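Local coordinates for protein endoglucanase E-5 (Thermobifida fusca, PDB 2CKS) that catalyses the internal hydrolysis of beta-1,4-glucosidic linkages in cellulose, lichenin and cereal beta-glucans, the chain here being its glycoside hydrolase family 5 catalytic domain, at residues A[34-39]-A[79-84]; A[65-70]-A[112-117]. All coordinates share one frame; numbering follows the deposited sequence. Where two conformers were deposited one is given.

Interaction 1: residues A[34-39]-A[79-84]; sequences HGIQWF and TDRMHQ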
ATOM      1  N   HIS A  34       7.610   4.230  -5.242  1.00  5.89           N
ATOM      2  CA  HIS A  34       6.944   4.848  -6.370  1.00  6.48           C
ATOM      3  C   HIS A  34       6.910   3.756  -7.442  1.00  6.90           C
ATOM      4  O   HIS A  34       7.298   2.611  -7.194  1.00  7.42           O
ATOM      5  CB  HIS A  34       7.708   6.098  -6.806  1.00  6.61           C
ATOM      6  CG  HIS A  34       6.886   7.091  -7.574  1.00  7.93           C
ATOM      7  ND1 HIS A  34       7.057   8.453  -7.432  1.00 11.85           N
ATOM      8  CD2 HIS A  34       5.911   6.933  -8.501  1.00  9.29           C
ATOM      9  CE1 HIS A  34       6.218   9.086  -8.234  1.00 10.69           C
ATOM     10  NE2 HIS A  34       5.511   8.187  -8.892  1.00 11.70           N
ATOM     11  N   GLY A  35       6.454   4.076  -8.635  1.00  7.39           N
ATOM     12  CA  GLY A  35       6.315   3.064  -9.658  1.00  7.76           C
ATOM     13  C   GLY A  35       7.674   2.510 -10.017  1.00  8.03           C
ATOM     14  O   GLY A  35       8.591   3.278 -10.289  1.00  8.69           O
ATOM     15  N   ILE A  36       7.816   1.184 -10.032  1.00  8.52           N
ATOM     16  CA  ILE A  36       9.122   0.582 -10.313  1.00  8.84           C
ATOM     17  C   ILE A  36       9.586   0.777 -11.771  1.00  9.07           C
ATOM     18  O   ILE A  36      10.768   0.621 -12.074  1.00 10.10           O
ATOM     19  CB  ILE A  36       9.183  -0.911  -9.870  1.00  9.67           C
ATOM     20  CG1 ILE A  36       8.295  -1.804 -10.730  0.80  9.99           C
ATOM     21  CG2 ILE A  36       8.832  -1.034  -8.379  0.80  9.19           C
ATOM     22  CD1 ILE A  36       8.558  -3.299 -10.528  0.80 10.94           C
ATOM     23  N   GLN A  37       8.677   1.158 -12.666  1.00  8.28           N
ATOM     24  CA  GLN A  37       9.055   1.484 -14.047  1.00  8.13           C
ATOM     25  C   GLN A  37       9.798   2.818 -14.171  1.00  8.14           C
ATOM     26  O   GLN A  37      10.432   3.087 -15.196  1.00  7.92           O
ATOM     27  CB  GLN A  37       7.814   1.487 -14.952  1.00  8.45           C
ATOM     28  CG  GLN A  37       6.998   2.773 -14.972  1.00  8.54           C
ATOM     29  CD  GLN A  37       5.927   2.849 -13.891  1.00 10.08           C
ATOM     30  OE1 GLN A  37       6.021   2.190 -12.852  1.00 11.27           O
ATOM     31  NE2 GLN A  37       4.901   3.664 -14.138  1.00  9.82           N
ATOM     32  N   TRP A  38       9.688   3.658 -13.145  1.00  7.31           N
ATOM     33  CA  TRP A  38      10.342   4.963 -13.128  1.00  7.60           C
ATOM     34  C   TRP A  38      11.437   5.081 -12.070  1.00  7.17           C
ATOM     35  O   TRP A  38      12.420   5.793 -12.276  1.00  7.63           O
ATOM     36  CB  TRP A  38       9.321   6.063 -12.866  1.00  7.78           C
ATOM     37  CG  TRP A  38       8.271   6.227 -13.900  1.00  8.50           C
ATOM     38  CD1 TRP A  38       8.430   6.205 -15.254  1.00  9.94           C
ATOM     39  CD2 TRP A  38       6.890   6.483 -13.664  1.00 10.13           C
ATOM     40  NE1 TRP A  38       7.223   6.416 -15.876  1.00 10.61           N
ATOM     41  CE2 TRP A  38       6.262   6.602 -14.916  1.00 10.71           C
ATOM     42  CE3 TRP A  38       6.113   6.633 -12.508  1.00 11.39           C
ATOM     43  CZ2 TRP A  38       4.899   6.849 -15.049  1.00 12.04           C
ATOM     44  CZ3 TRP A  38       4.755   6.872 -12.642  1.00 12.94           C
ATOM     45  CH2 TRP A  38       4.166   6.979 -13.904  1.00 12.43           C
ATOM     46  N   PHE A  39      11.270   4.403 -10.932  1.00  7.33           N
ATOM     47  CA  PHE A  39      12.142   4.619  -9.774  1.00  7.19           C
ATOM     48  C   PHE A  39      12.712   3.319  -9.239  1.00  7.66           C
ATOM     49  O   PHE A  39      12.914   3.156  -8.041  1.00  8.28           O
ATOM     50  CB  PHE A  39      11.409   5.405  -8.681  1.00  7.25           C
ATOM     51  CG  PHE A  39      11.004   6.770  -9.125  1.00  7.52           C
ATOM     52  CD1 PHE A  39      11.915   7.815  -9.126  1.00  7.32           C
ATOM     53  CD2 PHE A  39       9.720   7.000  -9.602  1.00  7.76           C
ATOM     54  CE1 PHE A  39      11.538   9.070  -9.587  1.00  7.64           C
ATOM     55  CE2 PHE A  39       9.350   8.251 -10.055  1.00  7.89           C
ATOM     56  CZ  PHE A  39      10.263   9.279 -10.043  1.00  7.10           C
ATOM     57  N   THR A  79       7.623  -8.989 -13.658  1.00  6.66           N
ATOM     58  CA  THR A  79       7.322 -10.054 -12.710  1.00  6.65           C
ATOM     59  C   THR A  79       8.599 -10.537 -12.014  1.00  6.63           C
ATOM     60  O   THR A  79       8.614 -10.731 -10.800  1.00  5.63           O
ATOM     61  CB  THR A  79       6.626 -11.217 -13.427  1.00  6.64           C
ATOM     62  OG1 THR A  79       5.431 -10.749 -14.062  1.00  7.69           O
ATOM     63  CG2 THR A  79       6.148 -12.283 -12.432  1.00  7.28           C
ATOM     64  N   ASP A  80       9.675 -10.711 -12.777  1.00  7.22           N
ATOM     65  CA  ASP A  80      10.929 -11.179 -12.205  1.00  7.92           C
ATOM     66  C   ASP A  80      11.486 -10.166 -11.211  1.00  7.28           C
ATOM     67  O   ASP A  80      12.014 -10.541 -10.173  1.00  7.41           O
ATOM     68  CB  ASP A  80      11.962 -11.485 -13.294  1.00  8.57           C
ATOM     69  CG  ASP A  80      11.696 -12.801 -13.998  1.00 12.14           C
ATOM     70  OD1 ASP A  80      11.002 -13.673 -13.422  1.00 16.97           O
ATOM     71  OD2 ASP A  80      12.151 -13.048 -15.134  1.00 18.84           O
ATOM     72  N   ARG A  81      11.346  -8.879 -11.507  1.00  6.72           N
ATOM     73  CA  ARG A  81      11.799  -7.864 -10.565  1.00  6.13           C
ATOM     74  C   ARG A  81      10.954  -7.865  -9.282  1.00  5.63           C
ATOM     75  O   ARG A  81      11.477  -7.655  -8.182  1.00  5.58           O
ATOM     76  CB  ARG A  81      11.810  -6.495 -11.223  1.00  6.40           C
ATOM     77  CG  ARG A  81      12.208  -5.350 -10.317  1.00  6.63           C
ATOM     78  CD  ARG A  81      13.558  -5.526  -9.630  1.00  7.12           C
ATOM     79  NE  ARG A  81      14.009  -4.244  -9.105  1.00  7.62           N
ATOM     80  CZ  ARG A  81      14.931  -4.079  -8.171  1.00  8.65           C
ATOM     81  NH1 ARG A  81      15.536  -5.112  -7.600  1.00  9.07           N
ATOM     82  NH2 ARG A  81      15.245  -2.849  -7.793  1.00 10.05           N
ATOM     83  N   MET A  82       9.657  -8.099  -9.424  0.70  5.49           N
ATOM     84  CA  MET A  82       8.782  -8.175  -8.265  0.70  5.51           C
ATOM     85  C   MET A  82       9.165  -9.357  -7.375  0.70  5.29           C
ATOM     86  O   MET A  82       9.235  -9.211  -6.164  0.70  5.15           O
ATOM     87  CB  MET A  82       7.317  -8.236  -8.688  0.70  5.48           C
ATOM     88  CG  MET A  82       6.789  -6.920  -9.262  0.70  6.51           C
ATOM     89  SD  MET A  82       6.728  -5.537  -8.104  0.70  8.08           S
ATOM     90  CE  MET A  82       5.227  -5.913  -7.219  0.70  8.09           C
ATOM     91  N   HIS A  83       9.451 -10.516  -7.965  0.70  5.42           N
ATOM     92  CA  HIS A  83       9.939 -11.655  -7.194  0.70  5.90           C
ATOM     93  C   HIS A  83      11.197 -11.267  -6.426  0.70  5.95           C
ATOM     94  O   HIS A  83      11.343 -11.588  -5.254  0.70  6.51           O
ATOM     95  CB  HIS A  83      10.304 -12.818  -8.110  0.70  5.91           C
ATOM     96  CG  HIS A  83       9.139 -13.555  -8.693  0.70  5.36           C
ATOM     97  ND1 HIS A  83       8.052 -13.974  -7.950  0.70  5.25           N
ATOM     98  CD2 HIS A  83       8.925 -13.999  -9.954  0.70  5.39           C
ATOM     99  CE1 HIS A  83       7.216 -14.632  -8.735  0.70  6.05           C
ATOM    100  NE2 HIS A  83       7.724 -14.660  -9.956  0.70  5.37           N
ATOM    101  N   GLN A  84      12.128 -10.604  -7.109  1.00  6.31           N
ATOM    102  CA  GLN A  84      13.372 -10.193  -6.488  1.00  6.91           C
ATOM    103  C   GLN A  84      13.120  -9.244  -5.326  1.00  6.72           C
ATOM    104  O   GLN A  84      13.713  -9.398  -4.270  1.00  7.51           O
ATOM    105  CB  GLN A  84      14.274  -9.535  -7.522  1.00  7.51           C
ATOM    106  CG  GLN A  84      15.652  -9.205  -7.028  1.00  9.76           C
ATOM    107  CD  GLN A  84      16.505  -8.694  -8.158  1.00 12.36           C
ATOM    108  OE1 GLN A  84      16.152  -7.707  -8.805  1.00 13.49           O
ATOM    109  NE2 GLN A  84      17.598  -9.393  -8.444  1.00 14.89           N
TER
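Arg81 NH1 donates to Gln84 OE1 at 2.9 Å, within helix 75-90, at a bent N-H...O angle of 140°, the donor standing 43° out of the amide plane rather than on a lone pair. The rest of the guanidinium is tied to the chain beyond 34-39, through a salt bridge from NE to Asp40 and a hydrogen bond from NH2 to the Leu43 carbonyl. Arg81 also turns its CG methylene to Ile36, whose CD1 comes within 4.2 Å of Arg81 CG. The same methyl, Ile36 CD1, lies 3.8 Å from Met82 SD; Met82 occupies two conformations, so this contact is certain for one of them alone. Ile36 carries CG1 between its own backbone N and carbonyl carbon (chi1 69°), and the extended chi2 then carries CD1 out to the helix. Met82, bent at chi2 and chi3, suits the position because its flexible thioether can fold against Ile36 while also packing on Leu62 and Met64 of strand 59-65. Between the short helix 36-39, just past barrel strand 29-32, and helix 75-90, the contact itself is van der Waals packing of a methyl on a sulfur and a methylene, and the directional bonds of Arg81 go to Asp40, Leu43 and Gln84.

Interaction 2: residues A[65-70]-A[112-117]; sequences YIQEDG and LDRAKT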
ATOM      1  N   TYR A  65       2.968  -0.196 -11.509  1.00  5.91           N
ATOM      2  CA  TYR A  65       2.027   0.301 -12.498  1.00  5.87           C
ATOM      3  C   TYR A  65       1.896  -0.722 -13.618  1.00  6.00           C
ATOM      4  O   TYR A  65       2.818  -1.484 -13.889  1.00  6.62           O
ATOM      5  CB  TYR A  65       2.507   1.605 -13.110  1.00  6.33           C
ATOM      6  CG  TYR A  65       2.349   2.855 -12.283  1.00  6.90           C
ATOM      7  CD1 TYR A  65       3.079   3.046 -11.120  1.00  8.60           C
ATOM      8  CD2 TYR A  65       1.498   3.871 -12.696  1.00  9.31           C
ATOM      9  CE1 TYR A  65       2.971   4.206 -10.385  1.00  9.18           C
ATOM     10  CE2 TYR A  65       1.378   5.043 -11.960  1.00 10.08           C
ATOM     11  CZ  TYR A  65       2.120   5.199 -10.809  1.00 10.88           C
ATOM     12  OH  TYR A  65       2.013   6.353 -10.064  1.00 13.12           O
ATOM     13  N   ILE A  66       0.730  -0.739 -14.251  1.00  6.16           N
ATOM     14  CA  ILE A  66       0.449  -1.676 -15.335  1.00  6.11           C
ATOM     15  C   ILE A  66       0.540  -0.943 -16.671  1.00  6.35           C
ATOM     16  O   ILE A  66       1.265  -1.365 -17.565  1.00  6.36           O
ATOM     17  CB  ILE A  66      -0.943  -2.330 -15.131  1.00  6.39           C
ATOM     18  CG1 ILE A  66      -1.149  -2.751 -13.663  1.00  7.30           C
ATOM     19  CG2 ILE A  66      -1.108  -3.508 -16.095  1.00  6.09           C
ATOM     20  CD1 ILE A  66      -0.111  -3.674 -13.112  1.00  7.27           C
ATOM     21  N   GLN A  67      -0.188   0.160 -16.772  1.00  6.53           N
ATOM     22  CA  GLN A  67      -0.025   1.114 -17.856  1.00  6.96           C
ATOM     23  C   GLN A  67       1.103   2.088 -17.476  1.00  7.40           C
ATOM     24  O   GLN A  67       1.900   1.784 -16.592  1.00  7.19           O
ATOM     25  CB  GLN A  67      -1.359   1.806 -18.141  1.00  6.99           C
ATOM     26  CG  GLN A  67      -2.324   0.916 -18.929  1.00  7.48           C
ATOM     27  CD  GLN A  67      -2.876  -0.261 -18.132  1.00  6.48           C
ATOM     28  OE1 GLN A  67      -3.424  -0.080 -17.044  1.00  7.41           O
ATOM     29  NE2 GLN A  67      -2.741  -1.464 -18.680  1.00  6.73           N
ATOM     30  N   GLU A  68       1.211   3.221 -18.169  1.00  8.46           N
ATOM     31  CA  GLU A  68       2.229   4.238 -17.873  1.00  9.34           C
ATOM     32  C   GLU A  68       3.644   3.642 -17.881  1.00  9.46           C
ATOM     33  O   GLU A  68       4.461   3.912 -17.001  1.00  9.98           O
ATOM     34  CB  GLU A  68       1.894   4.969 -16.565  1.00  9.74           C
ATOM     35  CG  GLU A  68       0.486   5.563 -16.586  1.00 11.16           C
ATOM     36  CD  GLU A  68       0.132   6.370 -15.355  1.00 12.74           C
ATOM     37  OE1 GLU A  68       0.857   7.344 -15.033  1.00 15.21           O
ATOM     38  OE2 GLU A  68      -0.885   6.034 -14.709  1.00 13.95           O
ATOM     39  N   ASP A  69       3.908   2.832 -18.906  1.00  9.58           N
ATOM     40  CA  ASP A  69       5.211   2.201 -19.148  1.00  9.56           C
ATOM     41  C   ASP A  69       5.561   1.101 -18.147  1.00  8.76           C
ATOM     42  O   ASP A  69       6.723   0.706 -18.028  1.00  8.65           O
ATOM     43  CB  ASP A  69       6.327   3.253 -19.214  1.00 10.58           C
ATOM     44  CG  ASP A  69       6.122   4.239 -20.349  1.00 13.82           C
ATOM     45  OD1 ASP A  69       6.248   5.456 -20.107  1.00 19.86           O
ATOM     46  OD2 ASP A  69       5.833   3.877 -21.508  1.00 19.81           O
ATOM     47  N   GLY A  70       4.539   0.578 -17.478  1.00  7.80           N
ATOM     48  CA  GLY A  70       4.708  -0.446 -16.473  1.00  7.64           C
ATOM     49  C   GLY A  70       4.584  -1.857 -17.016  1.00  7.47           C
ATOM     50  O   GLY A  70       5.040  -2.163 -18.112  1.00  6.91           O
ATOM     51  N   LEU A 112      -7.854  -7.209 -15.679  1.00  7.22           N
ATOM     52  CA  LEU A 112      -8.191  -8.453 -14.984  1.00  7.93           C
ATOM     53  C   LEU A 112      -7.419  -9.665 -15.502  1.00  8.17           C
ATOM     54  O   LEU A 112      -6.891 -10.442 -14.715  1.00  6.99           O
ATOM     55  CB  LEU A 112      -9.695  -8.737 -15.083  1.00  8.16           C
ATOM     56  CG  LEU A 112     -10.122 -10.095 -14.503  1.00  8.90           C
ATOM     57  CD1 LEU A 112      -9.815 -10.170 -13.025  1.00  9.83           C
ATOM     58  CD2 LEU A 112     -11.595 -10.344 -14.756  1.00 11.06           C
ATOM     59  N   ASP A 113      -7.382  -9.848 -16.816  1.00  9.00           N
ATOM     60  CA  ASP A 113      -6.713 -11.007 -17.408  1.00 10.05           C
ATOM     61  C   ASP A 113      -5.233 -11.026 -17.021  1.00  9.49           C
ATOM     62  O   ASP A 113      -4.715 -12.064 -16.602  1.00  9.74           O
ATOM     63  CB  ASP A 113      -6.883 -11.010 -18.933  1.00 10.84           C
ATOM     64  CG  ASP A 113      -6.512 -12.338 -19.574  1.00 14.05           C
ATOM     65  OD1 ASP A 113      -6.802 -13.401 -18.986  1.00 16.05           O
ATOM     66  OD2 ASP A 113      -5.937 -12.407 -20.684  0.50 16.46           O
ATOM     67  N   ARG A 114      -4.575  -9.866 -17.112  1.00  8.95           N
ATOM     68  CA  ARG A 114      -3.187  -9.713 -16.670  1.00  8.75           C
ATOM     69  C   ARG A 114      -3.036  -9.973 -15.182  1.00  7.92           C
ATOM     70  O   ARG A 114      -2.064 -10.589 -14.758  1.00  7.80           O
ATOM     71  CB  ARG A 114      -2.677  -8.294 -16.937  1.00  9.01           C
ATOM     72  CG  ARG A 114      -2.153  -8.067 -18.316  1.00 10.78           C
ATOM     73  CD  ARG A 114      -1.643  -6.658 -18.504  1.00 12.17           C
ATOM     74  NE  ARG A 114      -2.755  -5.744 -18.725  1.00 13.50           N
ATOM     75  CZ  ARG A 114      -3.228  -5.416 -19.915  1.00 14.09           C
ATOM     76  NH1 ARG A 114      -2.684  -5.929 -21.013  1.00 15.91           N
ATOM     77  NH2 ARG A 114      -4.260  -4.584 -20.006  1.00 13.94           N
ATOM     78  N   ALA A 115      -3.978  -9.467 -14.394  1.00  7.29           N
ATOM     79  CA  ALA A 115      -3.911  -9.586 -12.938  1.00  7.08           C
ATOM     80  C   ALA A 115      -3.969 -11.046 -12.514  1.00  7.43           C
ATOM     81  O   ALA A 115      -3.231 -11.476 -11.628  1.00  7.42           O
ATOM     82  CB  ALA A 115      -5.035  -8.800 -12.283  1.00  7.00           C
ATOM     83  N   LYS A 116      -4.820 -11.821 -13.172  1.00  8.51           N
ATOM     84  CA  LYS A 116      -4.929 -13.239 -12.859  1.00  9.02           C
ATOM     85  C   LYS A 116      -3.614 -13.944 -13.167  1.00  8.66           C
ATOM     86  O   LYS A 116      -3.165 -14.770 -12.395  1.00  8.66           O
ATOM     87  CB  LYS A 116      -6.060 -13.899 -13.646  1.00  9.19           C
ATOM     88  CG  LYS A 116      -7.444 -13.498 -13.224  1.00 11.38           C
ATOM     89  CD  LYS A 116      -8.473 -14.320 -13.998  1.00 13.76           C
ATOM     90  CE  LYS A 116      -9.885 -14.031 -13.562  1.00 16.76           C
ATOM     91  NZ  LYS A 116     -10.846 -14.886 -14.327  1.00 19.70           N
ATOM     92  N   THR A 117      -2.996 -13.617 -14.296  1.00  8.72           N
ATOM     93  CA  THR A 117      -1.723 -14.220 -14.667  1.00  9.28           C
ATOM     94  C   THR A 117      -0.618 -13.863 -13.677  1.00  8.10           C
ATOM     95  O   THR A 117       0.117 -14.728 -13.211  1.00  8.24           O
ATOM     96  CB  THR A 117      -1.343 -13.780 -16.073  1.00  9.84           C
ATOM     97  OG1 THR A 117      -2.305 -14.313 -16.987  1.00 12.52           O
ATOM     98  CG2 THR A 117      -0.008 -14.377 -16.525  1.00 11.65           C
TER
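Arg114, on helix 112-126 of the TIM barrel, reaches Ile66 and Gln67 in the loop that follows strand 59-65. The loop folds into a type I' beta turn from Gln67 to Gly70, closed by Gly70 N donating to Gln67 O at 3.0 Å; Glu68 and Asp69 take the positive phi values that such a turn needs, and Asp69 OD1 binds a zinc ion.

The van der Waals part belongs to Ile66. Its CG2, anti to the backbone N, packs on the CD-NE portion of the arginine, 3.8 Å from Arg114 NE and 4.0 Å from Arg114 CD, the two side chains passing each other in opposite directions. One branch of Ile66 thus meets Arg114, and the side chain also packs on Trp100 of strand 95-101, so a branched apolar residue suits this buried place.

The polar part is indirect. Gln67 NE2 and Arg114 NH2 are both donors and merely lie near each other, at 3.7 Å. Asn111 joins the two side chains: its ND2 serves Gln67 OE1 and its OD1 accepts from the arginine. An amide suits Gln67's place, because OE1 accepts from Asn111 while NE2 donates to Glu72. Arg114 runs straight through chi2 and bends at chi3 (-79°) to bring its guanidinium beside the Gln67 amide and within bonding distance of Asn111. With an alanine in place of Arg114, Asn111 OD1 would probably lose this donor and a gap would open beside Ile66 CG2. The planes of the Gln67 amide and the Arg114 guanidinium are 63° apart, with Gln67 NE2 4.2 Å from Arg114 CZ.

In the fold
Both contacts tie a segment following a barrel strand to an outer helix: 34-39 meets helix 75-90, whereas 65-70 meets helix 112-126, so each reaches beyond its own beta-alpha unit. Their centres lie 12 Å apart. Interaction 1 is the more buried, and only apolar atoms touch; interaction 2 lies farther from the chain centre, is partly buried, and mixes a methyl with polar groups joined through a third residue. In each an arginine of the helix packs on an isoleucine, through CG in interaction 1 and through CD and NE in interaction 2, while its polar end bonds to other residues. Segments 34-39 and 65-70 also meet directly: Gln37 NE2 probably hydrogen-bonds Glu68 O at 2.9 Å, and Trp38 packs on Glu68.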